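Peptidoglycan glycosyltransferase (Eggerthella lenta, PDB 4MNR) belongs to the penicillin-binding proteins and joins a dimerisation-type domain to a larger domain of the beta-lactamase-like clan. Local coordinates at residues A[49-54]-A[74-79]; A[55-60]-A[120-125]; A[196-201]-A[254-259]; A[221-226]-A[401-406]. One frame throughout, in Å; residues are numbered along the deposited sequence.

Contact 1. Residues A[49-54]-A[74-79]; sequences YEREYP and GIEKAY
Arg51 on strand 49-52 and Glu76 on helix 74-78 mark the closest backbone approach of these two segments, yet their CA atoms are 10.8 Å apart, and the gap is spanned by side chains alone. The strand is at the edge of the mixed sheet, paired with strand 37-43, while the one-turn helix sends Glu76 toward it. The guanidinium meets the carboxylate side-on, each of two nitrogens taking a different oxygen. Arg51 NE reaches Glu76 OE1 at 2.8 Å in a nearly straight bond (166°) that lies in the guanidinium plane and uses the syn lone pair of the oxygen. The second arm, Arg51 NH2 to Glu76 OE2 at 3.1 Å, is more bent, in keeping with the 46° between the two planes. Tyr53 adds a third bond: its OH donates to Glu76 OE1 at 2.7 Å from the anti side, somewhat out of the carboxylate plane. A bend at chi2 of Arg51 (62°) turns the NE/NH2 side of the guanidinium to the acid. Outside the two segments, Arg27 pairs with Glu76 OE2, and Gly28 O and Ser41 OG take Arg51 NH1. The buried carboxylate is thus held by two arginines and a phenol, a setting that would be expected to keep it ionised and to fix its rotation.

Contact 2. Residues A[55-60]-A[120-125]; sequences AGDLAS and AAQDAL
Two overlapping beta turns, type II' from Ala55 to Leu58 and type II from Asp57 to Ser60, offer their backbone to the side-chain amide of Gln122 on helix 115-125. The extended Gln122 chain (chi2 -178°) carries that amide to the turns, where it serves as donor and acceptor at once. Ala59 N, at the N-cap position of helix 60-63, gives Gln122 OE1 an almost straight bond of 2.7 Å that arrives in the carbonyl plane. The other end of the amide is held more loosely: Gln122 NE2 makes weak bonds to Asp57 O at 3.1 Å and to Asp57 OD1 at 3.3 Å. A water extends this grip, donating to Asp57 OD2 and accepting from Gln122 NE2. The carboxylate and amide planes stand 77° apart as the two side chains run past each other in opposite directions. Leu58 crosses Gln122 at about a right angle, with CD1 at 4.0 Å from OE1. Gln118, one turn earlier on the same helix, donates a further bond to Gln122 OE1. Around this join, Leu58 also packs on Ser115 and Gln119, and helix 115-125 rests on strand 142-148, through Ala121, Gln122 and Leu125, and on helix 438-453, through Ala120 and Ala124.

Contact 3. Residues A[196-201]-A[254-259]; sequences LEDDVA and ADKLVA
Lys256 lays its aliphatic chain alongside Asp198 and against Val200, meeting both with methylene carbons rather than with its amine. Its CD is 3.7 Å from Asp198 OD2 and 3.8 Å from Val200 CG2, and its CE comes within 4.0 Å of Asp198 CB. The Asp198 and Lys256 side chains run antiparallel, side by side, whereas Val200 lies obliquely across the lysine. The chain of Lys256 is stretched out as far as CE and then bends at chi4 (70°), which turns the amine away from the carboxylate. Asp198 OD2 and Lys256 NZ therefore remain 5.7 Å apart, and any attraction between the opposite charges should be long-range. A water makes the polar link instead, donating to Asp198 OD2 at 2.7 Å and to the backbone Lys256 O at 2.9 Å. The contact joins the C-terminal end of helix 188-197 to the long helix 242-263. At that end Asp199 takes a positive phi in a Schellman motif, and the turn presents Asp198 and Val200, its neighbours in sequence, toward the second helix. Val200 CG1 is anti to its own backbone nitrogen (chi1 174°), which places CG2 as the branch against Lys256. The valine also rests on Leu248, Glu251 and Met252 of helix 242-263, and a magnesium ion is bound about 7 Å from its side chain.

Contact 4. Residues A[221-226]-A[401-406]; sequences SNFNKA and TGTAEK
Phe223 is the residue through which loop 221-226 touches segment 401-406, and the chain comes to it from Ser221, whose carbonyl accepts from Asn242 ND2, and from Asn222. The side chain of Asn222 folds back over the loop: its ND2 gives Ala226 O a 2.9 Å bond in the amide plane, while OD1 is taken up by Ser241 and Thr243. Phe223 then points across to the strand. In the conformer described here, one of two modelled, Thr403 CB lies over a ring face in a CH-pi contact, 4.3 Å from the centroid and 26° off the normal. Glu405 OE2 comes to the ring edge instead, 3.9 Å from CD1, with carboxylate and ring nearly coplanar. Segment 401-406 opens with the Thr-Gly of the KTG motif of penicillin-binding proteins, and the same ring touches Ser185 of the SxxK motif and Ser240 and Asn242 of the SxN motif, so the loop borders what is, in this family, the active-site cleft. Beyond the ring, Asn224 and Lys225 both adopt positive phi and turn the backbone, with Lys225 N bonded to Asn222 O at 2.9 Å. At Ala226 a weak bond runs from its N to Phe223 O.

Overall arrangement
From the N terminus, the chain first forms edge strand 49-52 and the turns of 55-60. Contact 1 closes a short loop back onto helix 74-78, and contact 2 a longer one onto helix 115-125; the two cross, with adjoining first segments and centres about 17 Å apart. Contact 1 links the edge strand of the mixed sheet to its helix, and contact 2 the turns that follow that strand. Both are complete before the second pair opens. Contact 3 ties helix 188-197 to helix 242-263, and contact 4, starting between those helices, spans 174 residues to reach strand 398-406, the edge of the antiparallel sheet. Contacts 3 and 4 also cross. Contacts 1 and 3 have centres about 45 Å apart, on opposite sides of the chain's centre.

Contact 1. Residues A[49-54]-A[74-79]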
# COMPACT_ATOMS: atom_id res chain seq x y z
N TYR A 49 19.10 32.25 -5.36
CA TYR A 49 18.37 31.11 -5.92
C TYR A 49 17.01 30.93 -5.25
O TYR A 49 16.87 31.11 -4.05
CB TYR A 49 19.19 29.82 -5.80
CG TYR A 49 20.29 29.69 -6.83
CD1 TYR A 49 20.06 29.07 -8.05
CD2 TYR A 49 21.56 30.20 -6.58
CE1 TYR A 49 21.06 28.95 -8.99
CE2 TYR A 49 22.57 30.08 -7.51
CZ TYR A 49 22.32 29.46 -8.72
OH TYR A 49 23.33 29.35 -9.64
N GLU A 50 16.02 30.56 -6.06
CA GLU A 50 14.68 30.29 -5.56
C GLU A 50 14.22 28.93 -6.06
O GLU A 50 14.54 28.54 -7.19
CB GLU A 50 13.71 31.38 -6.02
CG GLU A 50 12.69 31.80 -4.97
CD GLU A 50 13.05 33.12 -4.29
OE1 GLU A 50 14.07 33.16 -3.57
OE2 GLU A 50 12.32 34.11 -4.48
N ARG A 51 13.48 28.21 -5.22
CA ARG A 51 13.02 26.87 -5.55
C ARG A 51 11.77 26.94 -6.43
O ARG A 51 10.85 27.69 -6.13
CB ARG A 51 12.72 26.11 -4.26
CG ARG A 51 12.74 24.61 -4.38
CD ARG A 51 14.12 24.10 -4.78
NE ARG A 51 14.22 22.65 -4.65
CZ ARG A 51 15.13 21.92 -5.28
NH1 ARG A 51 16.01 22.51 -6.08
NH2 ARG A 51 15.17 20.59 -5.11
N GLU A 52 11.76 26.18 -7.51
CA GLU A 52 10.59 26.10 -8.38
C GLU A 52 10.04 24.67 -8.39
O GLU A 52 10.82 23.71 -8.38
CB GLU A 52 10.95 26.48 -9.81
CG GLU A 52 11.18 27.95 -10.05
CD GLU A 52 11.25 28.27 -11.53
OE1 GLU A 52 11.31 27.32 -12.34
OE2 GLU A 52 11.25 29.48 -11.88
N TYR A 53 8.71 24.55 -8.42
CA TYR A 53 8.03 23.25 -8.50
C TYR A 53 7.15 23.21 -9.75
O TYR A 53 5.96 23.55 -9.70
CB TYR A 53 7.22 22.99 -7.23
CG TYR A 53 8.09 22.90 -6.00
CD1 TYR A 53 8.64 21.69 -5.61
CD2 TYR A 53 8.38 24.02 -5.24
CE1 TYR A 53 9.47 21.60 -4.50
CE2 TYR A 53 9.20 23.94 -4.12
CZ TYR A 53 9.73 22.72 -3.76
OH TYR A 53 10.55 22.62 -2.66
N PRO A 54 7.74 22.83 -10.90
CA PRO A 54 7.06 23.12 -12.17
C PRO A 54 6.08 22.06 -12.65
O PRO A 54 5.55 22.20 -13.75
CB PRO A 54 8.23 23.23 -13.15
CG PRO A 54 9.26 22.30 -12.60
CD PRO A 54 9.11 22.32 -11.09
N GLY A 74 9.13 15.44 2.69
CA GLY A 74 9.28 14.56 1.54
C GLY A 74 10.73 14.30 1.15
O GLY A 74 11.60 14.16 2.01
N ILE A 75 10.98 14.22 -0.16
CA ILE A 75 12.33 13.95 -0.66
C ILE A 75 13.25 15.14 -0.40
O ILE A 75 14.43 14.97 -0.12
CB ILE A 75 12.30 13.57 -2.17
CG1 ILE A 75 11.63 12.21 -2.37
CG2 ILE A 75 13.70 13.58 -2.78
CD1 ILE A 75 12.45 11.02 -1.89
N GLU A 76 12.70 16.35 -0.45
CA GLU A 76 13.48 17.56 -0.14
C GLU A 76 14.12 17.45 1.24
O GLU A 76 15.25 17.92 1.46
CB GLU A 76 12.59 18.81 -0.18
CG GLU A 76 12.06 19.19 -1.56
CD GLU A 76 13.04 20.05 -2.36
OE1 GLU A 76 12.57 20.94 -3.10
OE2 GLU A 76 14.26 19.84 -2.26
N LYS A 77 13.39 16.86 2.18
CA LYS A 77 13.89 16.61 3.53
C LYS A 77 14.85 15.42 3.58
O LYS A 77 15.97 15.53 4.09
CB LYS A 77 12.73 16.40 4.50
CG LYS A 77 13.14 16.12 5.94
CD LYS A 77 11.91 15.76 6.77
CE LYS A 77 12.24 15.68 8.25
NZ LYS A 77 12.20 14.28 8.75
N ALA A 78 14.40 14.28 3.06
CA ALA A 78 15.16 13.04 3.18
C ALA A 78 16.52 13.13 2.51
O ALA A 78 17.50 12.57 2.99
CB ALA A 78 14.37 11.87 2.61
N TYR A 79 16.58 13.85 1.39
CA TYR A 79 17.81 13.95 0.63
C TYR A 79 18.36 15.37 0.67
O TYR A 79 19.09 15.79 -0.22
CB TYR A 79 17.60 13.44 -0.81
CG TYR A 79 17.37 11.95 -0.81
CD1 TYR A 79 18.42 11.05 -0.95
CD2 TYR A 79 16.10 11.44 -0.60
CE1 TYR A 79 18.20 9.68 -0.92
CE2 TYR A 79 15.87 10.08 -0.56
CZ TYR A 79 16.92 9.21 -0.71
OH TYR A 79 16.66 7.86 -0.68

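Contact 2. Residues A[55-60]-A[120-125]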
# COMPACT_ATOMS: atom_id res chain seq x y z
N ALA A 55 5.83 21.03 -11.86
CA ALA A 55 4.98 19.93 -12.32
C ALA A 55 3.60 19.88 -11.66
O ALA A 55 2.99 18.81 -11.60
CB ALA A 55 5.70 18.58 -12.16
N GLY A 56 3.12 21.01 -11.17
CA GLY A 56 1.76 21.08 -10.66
C GLY A 56 1.59 20.18 -9.46
O GLY A 56 2.38 20.26 -8.52
N ASP A 57 0.59 19.30 -9.48
CA ASP A 57 0.39 18.41 -8.33
C ASP A 57 0.98 17.01 -8.50
O ASP A 57 0.63 16.09 -7.76
CB ASP A 57 -1.09 18.33 -7.94
CG ASP A 57 -1.95 17.63 -8.98
OD1 ASP A 57 -1.42 17.11 -9.99
OD2 ASP A 57 -3.19 17.60 -8.78
N LEU A 58 1.90 16.85 -9.45
CA LEU A 58 2.50 15.54 -9.71
C LEU A 58 3.40 15.12 -8.54
O LEU A 58 4.39 15.79 -8.25
CB LEU A 58 3.30 15.57 -11.03
CG LEU A 58 3.75 14.20 -11.54
CD1 LEU A 58 2.56 13.35 -12.03
CD2 LEU A 58 4.76 14.37 -12.65
N ALA A 59 3.01 14.04 -7.86
CA ALA A 59 3.76 13.50 -6.72
C ALA A 59 4.07 14.53 -5.62
O ALA A 59 5.13 14.47 -5.02
CB ALA A 59 5.06 12.83 -7.22
N SER A 60 3.14 15.44 -5.36
CA SER A 60 3.41 16.50 -4.39
C SER A 60 3.88 16.03 -3.03
O SER A 60 4.83 16.58 -2.47
CB SER A 60 2.18 17.39 -4.22
OG SER A 60 1.94 18.09 -5.42
N ALA A 120 -1.82 8.44 -13.52
CA ALA A 120 -2.96 7.52 -13.48
C ALA A 120 -3.38 7.25 -12.04
O ALA A 120 -4.57 7.19 -11.74
CB ALA A 120 -2.63 6.20 -14.20
N ALA A 121 -2.40 7.08 -11.16
CA ALA A 121 -2.70 6.86 -9.74
C ALA A 121 -3.43 8.06 -9.15
O ALA A 121 -4.39 7.91 -8.39
CB ALA A 121 -1.42 6.57 -8.98
N GLN A 122 -2.97 9.25 -9.51
CA GLN A 122 -3.61 10.47 -9.01
C GLN A 122 -5.02 10.64 -9.59
O GLN A 122 -5.93 11.07 -8.89
CB GLN A 122 -2.74 11.69 -9.30
CG GLN A 122 -1.41 11.61 -8.59
CD GLN A 122 -0.53 12.83 -8.81
OE1 GLN A 122 0.68 12.78 -8.57
NE2 GLN A 122 -1.13 13.95 -9.22
N ASP A 123 -5.19 10.30 -10.86
CA ASP A 123 -6.50 10.40 -11.49
C ASP A 123 -7.52 9.45 -10.84
O ASP A 123 -8.71 9.78 -10.74
CB ASP A 123 -6.42 10.11 -12.99
CG ASP A 123 -5.71 11.20 -13.78
OD1 ASP A 123 -5.51 12.32 -13.26
OD2 ASP A 123 -5.36 10.95 -14.95
N ALA A 124 -7.04 8.29 -10.41
CA ALA A 124 -7.87 7.29 -9.74
C ALA A 124 -8.41 7.85 -8.43
O ALA A 124 -9.55 7.56 -8.05
CB ALA A 124 -7.09 6.02 -9.49
N LEU A 125 -7.61 8.69 -7.78
CA LEU A 125 -7.97 9.25 -6.47
C LEU A 125 -8.63 10.62 -6.55
O LEU A 125 -9.03 11.17 -5.52
CB LEU A 125 -6.71 9.41 -5.62
CG LEU A 125 -5.90 8.14 -5.34
CD1 LEU A 125 -4.58 8.50 -4.67
CD2 LEU A 125 -6.73 7.23 -4.49
O HOH W 1 -4.04 14.92 -9.08

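Contact 3. Residues A[196-201]-A[254-259]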
# COMPACT_ATOMS: atom_id res chain seq x y z
N LEU A 196 -1.79 -21.90 3.92
CA LEU A 196 -1.22 -22.83 2.96
C LEU A 196 0.22 -23.20 3.32
O LEU A 196 0.62 -24.36 3.23
CB LEU A 196 -1.29 -22.26 1.54
CG LEU A 196 -2.69 -21.93 1.01
CD1 LEU A 196 -2.60 -21.44 -0.43
CD2 LEU A 196 -3.62 -23.13 1.12
N GLU A 197 1.01 -22.20 3.71
CA GLU A 197 2.42 -22.43 4.08
C GLU A 197 2.55 -23.39 5.26
O GLU A 197 3.43 -24.26 5.28
CB GLU A 197 3.10 -21.08 4.38
CG GLU A 197 4.58 -21.18 4.81
CD GLU A 197 5.57 -21.09 3.64
OE1 GLU A 197 5.14 -20.95 2.48
OE2 GLU A 197 6.79 -21.15 3.89
N ASP A 198 1.65 -23.25 6.23
CA ASP A 198 1.72 -24.03 7.47
C ASP A 198 0.85 -25.28 7.41
O ASP A 198 0.74 -26.02 8.39
CB ASP A 198 1.29 -23.17 8.67
CG ASP A 198 2.27 -22.05 8.97
OD1 ASP A 198 3.46 -22.16 8.57
OD2 ASP A 198 1.86 -21.06 9.61
N ASP A 199 0.23 -25.51 6.25
CA ASP A 199 -0.61 -26.69 6.02
C ASP A 199 -1.78 -26.78 7.00
O ASP A 199 -2.18 -27.87 7.40
CB ASP A 199 0.22 -27.97 6.07
CG ASP A 199 -0.36 -29.08 5.22
OD1 ASP A 199 -0.92 -28.76 4.14
OD2 ASP A 199 -0.26 -30.26 5.62
N VAL A 200 -2.33 -25.63 7.38
CA VAL A 200 -3.51 -25.61 8.23
C VAL A 200 -4.75 -26.02 7.44
O VAL A 200 -5.63 -26.73 7.95
CB VAL A 200 -3.72 -24.21 8.84
CG1 VAL A 200 -5.05 -24.16 9.61
CG2 VAL A 200 -2.55 -23.87 9.76
N ALA A 201 -4.83 -25.58 6.19
CA ALA A 201 -5.93 -25.92 5.30
C ALA A 201 -5.38 -25.88 3.88
O ALA A 201 -4.27 -25.39 3.66
CB ALA A 201 -7.08 -24.93 5.44
N ALA A 254 -3.48 -18.21 17.36
CA ALA A 254 -2.85 -16.90 17.45
C ALA A 254 -1.37 -16.92 17.07
O ALA A 254 -0.91 -16.04 16.34
CB ALA A 254 -3.04 -16.33 18.86
N ASP A 255 -0.62 -17.90 17.57
CA ASP A 255 0.82 -17.97 17.30
C ASP A 255 1.10 -17.96 15.80
O ASP A 255 1.92 -17.17 15.32
CB ASP A 255 1.45 -19.22 17.93
CG ASP A 255 1.44 -19.19 19.45
OD1 ASP A 255 1.71 -18.12 20.03
OD2 ASP A 255 1.17 -20.24 20.06
N LYS A 256 0.39 -18.81 15.06
CA LYS A 256 0.61 -18.92 13.61
C LYS A 256 0.13 -17.68 12.87
O LYS A 256 0.77 -17.25 11.91
CB LYS A 256 -0.11 -20.14 13.03
CG LYS A 256 0.58 -21.47 13.24
CD LYS A 256 -0.12 -22.55 12.41
CE LYS A 256 0.55 -23.91 12.56
NZ LYS A 256 0.35 -24.48 13.92
N LEU A 257 -0.99 -17.09 13.29
CA LEU A 257 -1.49 -15.94 12.55
C LEU A 257 -0.54 -14.75 12.74
O LEU A 257 -0.22 -14.05 11.79
CB LEU A 257 -2.93 -15.57 12.94
CG LEU A 257 -3.46 -14.34 12.19
CD1 LEU A 257 -3.53 -14.58 10.67
CD2 LEU A 257 -4.81 -13.89 12.73
N VAL A 258 -0.08 -14.54 13.97
CA VAL A 258 0.81 -13.43 14.23
C VAL A 258 2.16 -13.64 13.52
O VAL A 258 2.70 -12.72 12.91
CB VAL A 258 1.00 -13.18 15.73
CG1 VAL A 258 2.03 -12.08 15.95
CG2 VAL A 258 -0.35 -12.78 16.33
N ALA A 259 2.69 -14.86 13.58
CA ALA A 259 3.94 -15.18 12.90
C ALA A 259 3.81 -14.99 11.39
O ALA A 259 4.73 -14.51 10.73
CB ALA A 259 4.37 -16.60 13.21
O HOH W 2 2.88 -18.88 10.85

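Contact 4. Residues A[221-226]-A[401-406]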
# COMPACT_ATOMS: atom_id res chain seq x y z
N SER A 221 -19.52 -11.63 11.01
CA SER A 221 -20.54 -11.63 9.97
C SER A 221 -19.94 -11.43 8.59
O SER A 221 -18.98 -10.67 8.43
CB SER A 221 -21.58 -10.53 10.22
OG SER A 221 -22.29 -10.72 11.44
N ASN A 222 -20.50 -12.12 7.61
CA ASN A 222 -20.15 -11.88 6.22
C ASN A 222 -20.65 -10.50 5.84
O ASN A 222 -21.55 -9.96 6.49
CB ASN A 222 -20.80 -12.91 5.30
CG ASN A 222 -20.01 -14.21 5.21
OD1 ASN A 222 -18.84 -14.25 5.57
ND2 ASN A 222 -20.65 -15.26 4.74
N PHE A 223 -20.05 -9.92 4.81
CA PHE A 223 -20.53 -8.64 4.30
C PHE A 223 -21.99 -8.78 3.89
O PHE A 223 -22.37 -9.76 3.24
CB PHE A 223 -19.67 -8.17 3.12
CG PHE A 223 -18.22 -7.97 3.47
CD1 PHE A 223 -17.86 -7.11 4.49
CD2 PHE A 223 -17.23 -8.64 2.78
CE1 PHE A 223 -16.53 -6.92 4.83
CE2 PHE A 223 -15.89 -8.46 3.11
CZ PHE A 223 -15.54 -7.59 4.13
N ASN A 224 -22.81 -7.82 4.31
CA ASN A 224 -24.27 -7.87 4.11
C ASN A 224 -24.96 -9.10 4.72
O ASN A 224 -26.08 -9.44 4.34
CB ASN A 224 -24.64 -7.76 2.63
CG ASN A 224 -24.64 -6.33 2.14
OD1 ASN A 224 -23.58 -5.75 1.89
ND2 ASN A 224 -25.83 -5.75 1.99
N LYS A 225 -24.29 -9.74 5.68
CA LYS A 225 -24.79 -10.94 6.33
C LYS A 225 -25.24 -12.02 5.34
O LYS A 225 -26.19 -12.76 5.61
CB LYS A 225 -25.89 -10.59 7.33
CG LYS A 225 -25.40 -9.74 8.50
CD LYS A 225 -26.55 -9.24 9.34
CE LYS A 225 -26.12 -8.12 10.26
NZ LYS A 225 -27.30 -7.43 10.85
N ALA A 226 -24.55 -12.10 4.21
CA ALA A 226 -24.83 -13.10 3.18
C ALA A 226 -24.50 -14.52 3.64
O ALA A 226 -23.40 -14.78 4.13
CB ALA A 226 -24.06 -12.78 1.91
N THR A 401 -9.87 -8.02 -3.40
CA THR A 401 -10.65 -6.84 -3.01
C THR A 401 -10.69 -6.70 -1.50
O THR A 401 -10.47 -7.66 -0.74
CB THR A 401 -12.09 -6.94 -3.49
OG1 THR A 401 -12.72 -8.06 -2.85
CG2 THR A 401 -12.14 -7.11 -5.00
N GLY A 402 -11.00 -5.50 -1.05
CA GLY A 402 -11.13 -5.27 0.36
C GLY A 402 -12.23 -4.29 0.67
O GLY A 402 -12.45 -3.31 -0.04
N THR A 403 -12.93 -4.59 1.75
CA THR A 403 -13.80 -3.65 2.36
C THR A 403 -13.30 -3.59 3.80
O THR A 403 -13.03 -4.62 4.42
CB THR A 403 -15.26 -4.12 2.24
OG1 THR A 403 -15.66 -4.00 0.86
CG2 THR A 403 -16.17 -3.32 3.11
N ALA A 404 -13.11 -2.38 4.30
CA ALA A 404 -12.78 -2.17 5.71
C ALA A 404 -13.88 -1.36 6.39
O ALA A 404 -14.21 -0.25 5.96
CB ALA A 404 -11.43 -1.49 5.84
N GLU A 405 -14.45 -1.93 7.44
CA GLU A 405 -15.64 -1.40 8.08
C GLU A 405 -15.43 -0.06 8.76
O GLU A 405 -14.49 0.13 9.51
CB GLU A 405 -16.16 -2.41 9.11
CG GLU A 405 -16.80 -3.65 8.49
CD GLU A 405 -18.13 -3.35 7.81
OE1 GLU A 405 -18.93 -2.56 8.38
OE2 GLU A 405 -18.39 -3.89 6.71
N LYS A 406 -16.33 0.88 8.47
CA LYS A 406 -16.40 2.13 9.22
C LYS A 406 -17.81 2.30 9.75
O LYS A 406 -18.70 1.49 9.45
CB LYS A 406 -16.05 3.32 8.33
CG LYS A 406 -14.76 3.15 7.56
CD LYS A 406 -14.49 4.38 6.74
CE LYS A 406 -13.63 5.37 7.50
NZ LYS A 406 -13.14 6.42 6.57